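Local atomic coordinates of cytoplasmic protein (Cryptococcus neoformans var. grubii serotype A, PDB entry 7LPO), a protein that probably hydrolyses steryl beta-glucosides, as a sterylglucosidase of glycoside hydrolase family 5. Residues Ala559-Asn567 / Gly675-Asp683. Numbering follows the deposited sequence.
Sequences ACDGPNCLN and GIPERIDFD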
ATOM      1  N   ALA A 559       1.178  17.683  -0.985  1.00 15.49           N
ATOM      2  CA  ALA A 559       1.010  17.422   0.439  1.00 15.31           C
ATOM      3  C   ALA A 559       2.256  16.768   1.025  1.00 16.66           C
ATOM      4  O   ALA A 559       2.516  16.896   2.228  1.00 16.89           O
ATOM      5  CB  ALA A 559      -0.225  16.548   0.669  1.00 14.15           C
ATOM      6  N   CYS A 560       3.041  16.083   0.200  1.00 18.03           N
ATOM      7  CA  CYS A 560       4.317  15.535   0.631  1.00 19.84           C
ATOM      8  C   CYS A 560       5.449  16.547   0.540  1.00 20.72           C
ATOM      9  O   CYS A 560       6.569  16.239   0.964  1.00 21.74           O
ATOM     10  CB  CYS A 560       4.659  14.292  -0.194  1.00 22.00           C
ATOM     11  SG  CYS A 560       3.355  13.053  -0.124  1.00 20.83           S
ATOM     12  N   ASP A 561       5.183  17.730   0.004  1.00 20.62           N
ATOM     13  CA  ASP A 561       6.158  18.813  -0.068  1.00 18.37           C
ATOM     14  C   ASP A 561       5.919  19.753   1.120  1.00 20.46           C
ATOM     15  O   ASP A 561       5.752  19.251   2.234  1.00 20.82           O
ATOM     16  CB  ASP A 561       6.068  19.487  -1.437  1.00 18.79           C
ATOM     17  CG  ASP A 561       6.661  18.653  -2.560  1.00 22.14           C
ATOM     18  OD1 ASP A 561       7.308  17.621  -2.272  1.00 24.24           O
ATOM     19  OD2 ASP A 561       6.488  19.048  -3.745  1.00 23.77           O
ATOM     20  N   GLY A 562       5.864  21.068   0.934  1.00 20.08           N
ATOM     21  CA  GLY A 562       5.692  21.973   2.041  1.00 21.51           C
ATOM     22  C   GLY A 562       6.763  21.753   3.082  1.00 22.05           C
ATOM     23  O   GLY A 562       7.929  21.498   2.762  1.00 21.23           O
ATOM     24  N   PRO A 563       6.383  21.837   4.359  1.00 24.61           N
ATOM     25  CA  PRO A 563       7.337  21.517   5.428  1.00 24.09           C
ATOM     26  C   PRO A 563       7.519  20.029   5.655  1.00 22.07           C
ATOM     27  O   PRO A 563       8.389  19.652   6.454  1.00 23.45           O
ATOM     28  CB  PRO A 563       6.710  22.181   6.660  1.00 26.21           C
ATOM     29  CG  PRO A 563       5.210  22.069   6.392  1.00 26.57           C
ATOM     30  CD  PRO A 563       5.079  22.287   4.892  1.00 25.95           C
ATOM     31  N   ASN A 564       6.720  19.176   5.002  1.00 15.84           N
ATOM     32  CA  ASN A 564       6.790  17.744   5.269  1.00 15.39           C
ATOM     33  C   ASN A 564       8.030  17.126   4.631  1.00 16.14           C
ATOM     34  O   ASN A 564       8.724  16.333   5.269  1.00 16.24           O
ATOM     35  CB  ASN A 564       5.515  17.055   4.772  1.00 15.51           C
ATOM     36  CG  ASN A 564       4.273  17.526   5.517  1.00 17.52           C
ATOM     37  OD1 ASN A 564       4.343  17.881   6.689  1.00 18.28           O
ATOM     38  ND2 ASN A 564       3.134  17.520   4.842  1.00 18.69           N
ATOM     39  N   CYS A 565       8.309  17.459   3.369  1.00 19.95           N
ATOM     40  CA  CYS A 565       9.496  16.975   2.655  1.00 22.71           C
ATOM     41  C   CYS A 565       9.642  15.455   2.773  1.00 22.30           C
ATOM     42  O   CYS A 565      10.692  14.926   3.147  1.00 23.34           O
ATOM     43  CB  CYS A 565      10.755  17.689   3.161  1.00 23.13           C
ATOM     44  SG  CYS A 565      10.813  19.473   2.795  1.00 28.89           S
ATOM     45  N   LEU A 566       8.584  14.746   2.397  1.00 22.41           N
ATOM     46  CA  LEU A 566       8.464  13.331   2.705  1.00 21.77           C
ATOM     47  C   LEU A 566       9.023  12.427   1.609  1.00 19.11           C
ATOM     48  O   LEU A 566       9.087  12.788   0.428  1.00 18.29           O
ATOM     49  CB  LEU A 566       6.996  12.966   2.937  1.00 24.47           C
ATOM     50  CG  LEU A 566       6.411  13.232   4.322  1.00 26.43           C
ATOM     51  CD1 LEU A 566       4.886  13.198   4.252  1.00 26.07           C
ATOM     52  CD2 LEU A 566       6.929  12.214   5.322  1.00 27.84           C
ATOM     53  N   ASN A 567       9.446  11.241   2.034  1.00 13.95           N
ATOM     54  CA  ASN A 567       9.666  10.123   1.139  1.00 13.94           C
ATOM     55  C   ASN A 567       8.321   9.488   0.795  1.00 15.53           C
ATOM     56  O   ASN A 567       7.380   9.503   1.602  1.00 13.97           O
ATOM     57  CB  ASN A 567      10.584   9.090   1.796  1.00 13.93           C
ATOM     58  CG  ASN A 567      11.843   9.706   2.382  1.00 13.92           C
ATOM     59  OD1 ASN A 567      12.732  10.160   1.661  1.00 13.91           O
ATOM     60  ND2 ASN A 567      11.924   9.720   3.702  1.00 13.92           N
ATOM     61  N   GLY A 675      22.724  19.174   4.814  1.00 21.90           N
ATOM     62  CA  GLY A 675      21.794  19.819   5.713  1.00 23.22           C
ATOM     63  C   GLY A 675      20.474  19.078   5.782  1.00 23.21           C
ATOM     64  O   GLY A 675      20.354  17.918   5.384  1.00 24.93           O
ATOM     65  N   ILE A 676      19.467  19.775   6.291  1.00 25.38           N
ATOM     66  CA  ILE A 676      18.151  19.207   6.571  1.00 25.02           C
ATOM     67  C   ILE A 676      17.134  19.873   5.649  1.00 24.94           C
ATOM     68  O   ILE A 676      17.033  21.110   5.640  1.00 23.96           O
ATOM     69  CB  ILE A 676      17.758  19.402   8.043  1.00 25.56           C
ATOM     70  CG1 ILE A 676      18.739  18.685   8.967  1.00 28.02           C
ATOM     71  CG2 ILE A 676      16.334  18.897   8.287  1.00 25.27           C
ATOM     72  CD1 ILE A 676      18.824  17.187   8.738  1.00 29.76           C
ATOM     73  N   PRO A 677      16.362  19.114   4.870  1.00 24.67           N
ATOM     74  CA  PRO A 677      15.301  19.741   4.071  1.00 23.30           C
ATOM     75  C   PRO A 677      14.329  20.472   4.982  1.00 21.75           C
ATOM     76  O   PRO A 677      13.817  19.907   5.949  1.00 22.98           O
ATOM     77  CB  PRO A 677      14.629  18.558   3.356  1.00 24.77           C
ATOM     78  CG  PRO A 677      15.605  17.421   3.441  1.00 26.88           C
ATOM     79  CD  PRO A 677      16.387  17.646   4.713  1.00 26.73           C
ATOM     80  N   GLU A 678      14.074  21.740   4.673  1.00 22.36           N
ATOM     81  CA  GLU A 678      13.149  22.543   5.462  1.00 23.94           C
ATOM     82  C   GLU A 678      11.819  22.776   4.762  1.00 23.52           C
ATOM     83  O   GLU A 678      10.764  22.636   5.390  1.00 24.56           O
ATOM     84  CB  GLU A 678      13.786  23.895   5.820  1.00 26.04           C
ATOM     85  CG  GLU A 678      12.904  24.754   6.710  1.00 33.24           C
ATOM     86  CD  GLU A 678      13.632  25.291   7.925  1.00 40.33           C
ATOM     87  OE1 GLU A 678      13.776  26.523   8.024  1.00 43.17           O
ATOM     88  OE2 GLU A 678      14.059  24.484   8.778  1.00 43.57           O
ATOM     89  N   ARG A 679      11.831  23.133   3.477  1.00 21.83           N
ATOM     90  CA  ARG A 679      10.586  23.438   2.782  1.00 19.66           C
ATOM     91  C   ARG A 679      10.746  23.238   1.280  1.00 19.66           C
ATOM     92  O   ARG A 679      11.760  23.634   0.696  1.00 19.44           O
ATOM     93  CB  ARG A 679      10.124  24.881   3.056  1.00 16.67           C
ATOM     94  CG  ARG A 679       8.635  25.028   2.859  1.00 17.35           C
ATOM     95  CD  ARG A 679       8.070  26.434   2.839  1.00 20.41           C
ATOM     96  NE  ARG A 679       6.783  26.350   2.142  1.00 24.24           N
ATOM     97  CZ  ARG A 679       5.626  26.007   2.711  1.00 27.35           C
ATOM     98  NH1 ARG A 679       5.562  25.754   4.012  1.00 27.54           N
ATOM     99  NH2 ARG A 679       4.522  25.919   1.971  1.00 28.83           N
ATOM    100  N   ILE A 680       9.728  22.645   0.659  1.00 20.10           N
ATOM    101  CA  ILE A 680       9.675  22.492  -0.791  1.00 19.01           C
ATOM    102  C   ILE A 680       8.357  23.052  -1.296  1.00 18.89           C
ATOM    103  O   ILE A 680       7.297  22.751  -0.737  1.00 19.90           O
ATOM    104  CB  ILE A 680       9.799  21.026  -1.233  1.00 19.87           C
ATOM    105  CG1 ILE A 680      11.172  20.466  -0.895  1.00 19.98           C
ATOM    106  CG2 ILE A 680       9.536  20.918  -2.730  1.00 20.96           C
ATOM    107  CD1 ILE A 680      11.181  18.958  -0.830  1.00 20.35           C
ATOM    108  N   ASP A 681       8.422  23.833  -2.374  1.00 17.71           N
ATOM    109  CA  ASP A 681       7.239  24.386  -3.016  1.00 18.60           C
ATOM    110  C   ASP A 681       7.413  24.273  -4.521  1.00 19.18           C
ATOM    111  O   ASP A 681       8.450  24.666  -5.063  1.00 19.16           O
ATOM    112  CB  ASP A 681       7.015  25.852  -2.625  1.00 22.23           C
ATOM    113  CG  ASP A 681       6.550  26.017  -1.187  1.00 28.07           C
ATOM    114  OD1 ASP A 681       5.465  25.504  -0.832  1.00 30.32           O
ATOM    115  OD2 ASP A 681       7.264  26.679  -0.410  1.00 29.78           O
ATOM    116  N   PHE A 682       6.399  23.753  -5.198  1.00 17.09           N
ATOM    117  CA  PHE A 682       6.439  23.618  -6.644  1.00 15.74           C
ATOM    118  C   PHE A 682       5.077  23.996  -7.195  1.00 16.66           C
ATOM    119  O   PHE A 682       4.052  23.523  -6.694  1.00 17.67           O
ATOM    120  CB  PHE A 682       6.802  22.193  -7.062  1.00 14.79           C
ATOM    121  CG  PHE A 682       6.690  21.951  -8.541  1.00 16.61           C
ATOM    122  CD1 PHE A 682       7.533  22.598  -9.425  1.00 17.19           C
ATOM    123  CD2 PHE A 682       5.743  21.081  -9.042  1.00 17.40           C
ATOM    124  CE1 PHE A 682       7.445  22.374 -10.781  1.00 19.17           C
ATOM    125  CE2 PHE A 682       5.645  20.853 -10.399  1.00 20.18           C
ATOM    126  CZ  PHE A 682       6.495  21.501 -11.271  1.00 21.22           C
ATOM    127  N   ASP A 683       5.077  24.830  -8.229  1.00 16.62           N
ATOM    128  CA  ASP A 683       3.865  25.294  -8.887  1.00 16.63           C
ATOM    129  C   ASP A 683       3.924  24.895 -10.357  1.00 15.84           C
ATOM    130  O   ASP A 683       4.808  25.344 -11.094  1.00 16.05           O
ATOM    131  CB  ASP A 683       3.720  26.804  -8.727  1.00 19.48           C
ATOM    132  CG  ASP A 683       2.483  27.343  -9.399  1.00 23.60           C
ATOM    133  OD1 ASP A 683       1.365  26.952  -8.991  1.00 26.54           O
ATOM    134  OD2 ASP A 683       2.635  28.161 -10.329  1.00 22.89           O
TER
HETATM  135  O   HOH W   1       5.102  21.582  -3.844  1.00 25.54           O
HETATM  136  O   HOH W   2      10.424  21.255   7.789  1.00 33.70           O
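Gly-562 and Ile-680 form a single antiparallel bridge, a hydrogen-bonded pair at the interface between the family 5 TIM barrel, whose strand 567-570 follows this loop, and the C-terminal domain, which contributes an edge strand, 676-682. Its two bonds are unequal: Ile-680 N reaches Gly-562 O at 3.0 Å and 161°, whereas Gly-562 N to Ile-680 O is bent to 129° and weak. Packing is tight on the buried side. Cys-565 SG touches Ile-680 CD1 at 3.7 Å and also meets Pro-677 CB, while Ile-680 CG2 lies 3.7 Å from the carboxylate carbon CG of Asp-561. With CG1 beside its backbone N (chi1 -66°), Ile-680 sends one branch to the sulfur and the other to the aspartate. Arg-39 and Arg-667 pair with the two oxygens of that carboxylate, and a water links its OD2 to Phe-682 N. The other flank is the solvent side: Pro-563 is exposed and Arg-679 partly so. Here the extended Arg-679 chain brings its guanidinium face over Gly-562 CA, 4.0 Å above the plane, and NH1 to 3.6 Å from Pro-563 CD. Asp-681 holds that group side-on, NE meeting OD2 at 2.6 Å and NH2 meeting OD1. Towards Glu-678, a second water joins Pro-563 O to Glu-678 O. Pairing with two arginines probably keeps buried Asp-561 ionised, and a lone bridge leaves much of the join to side chains and waters.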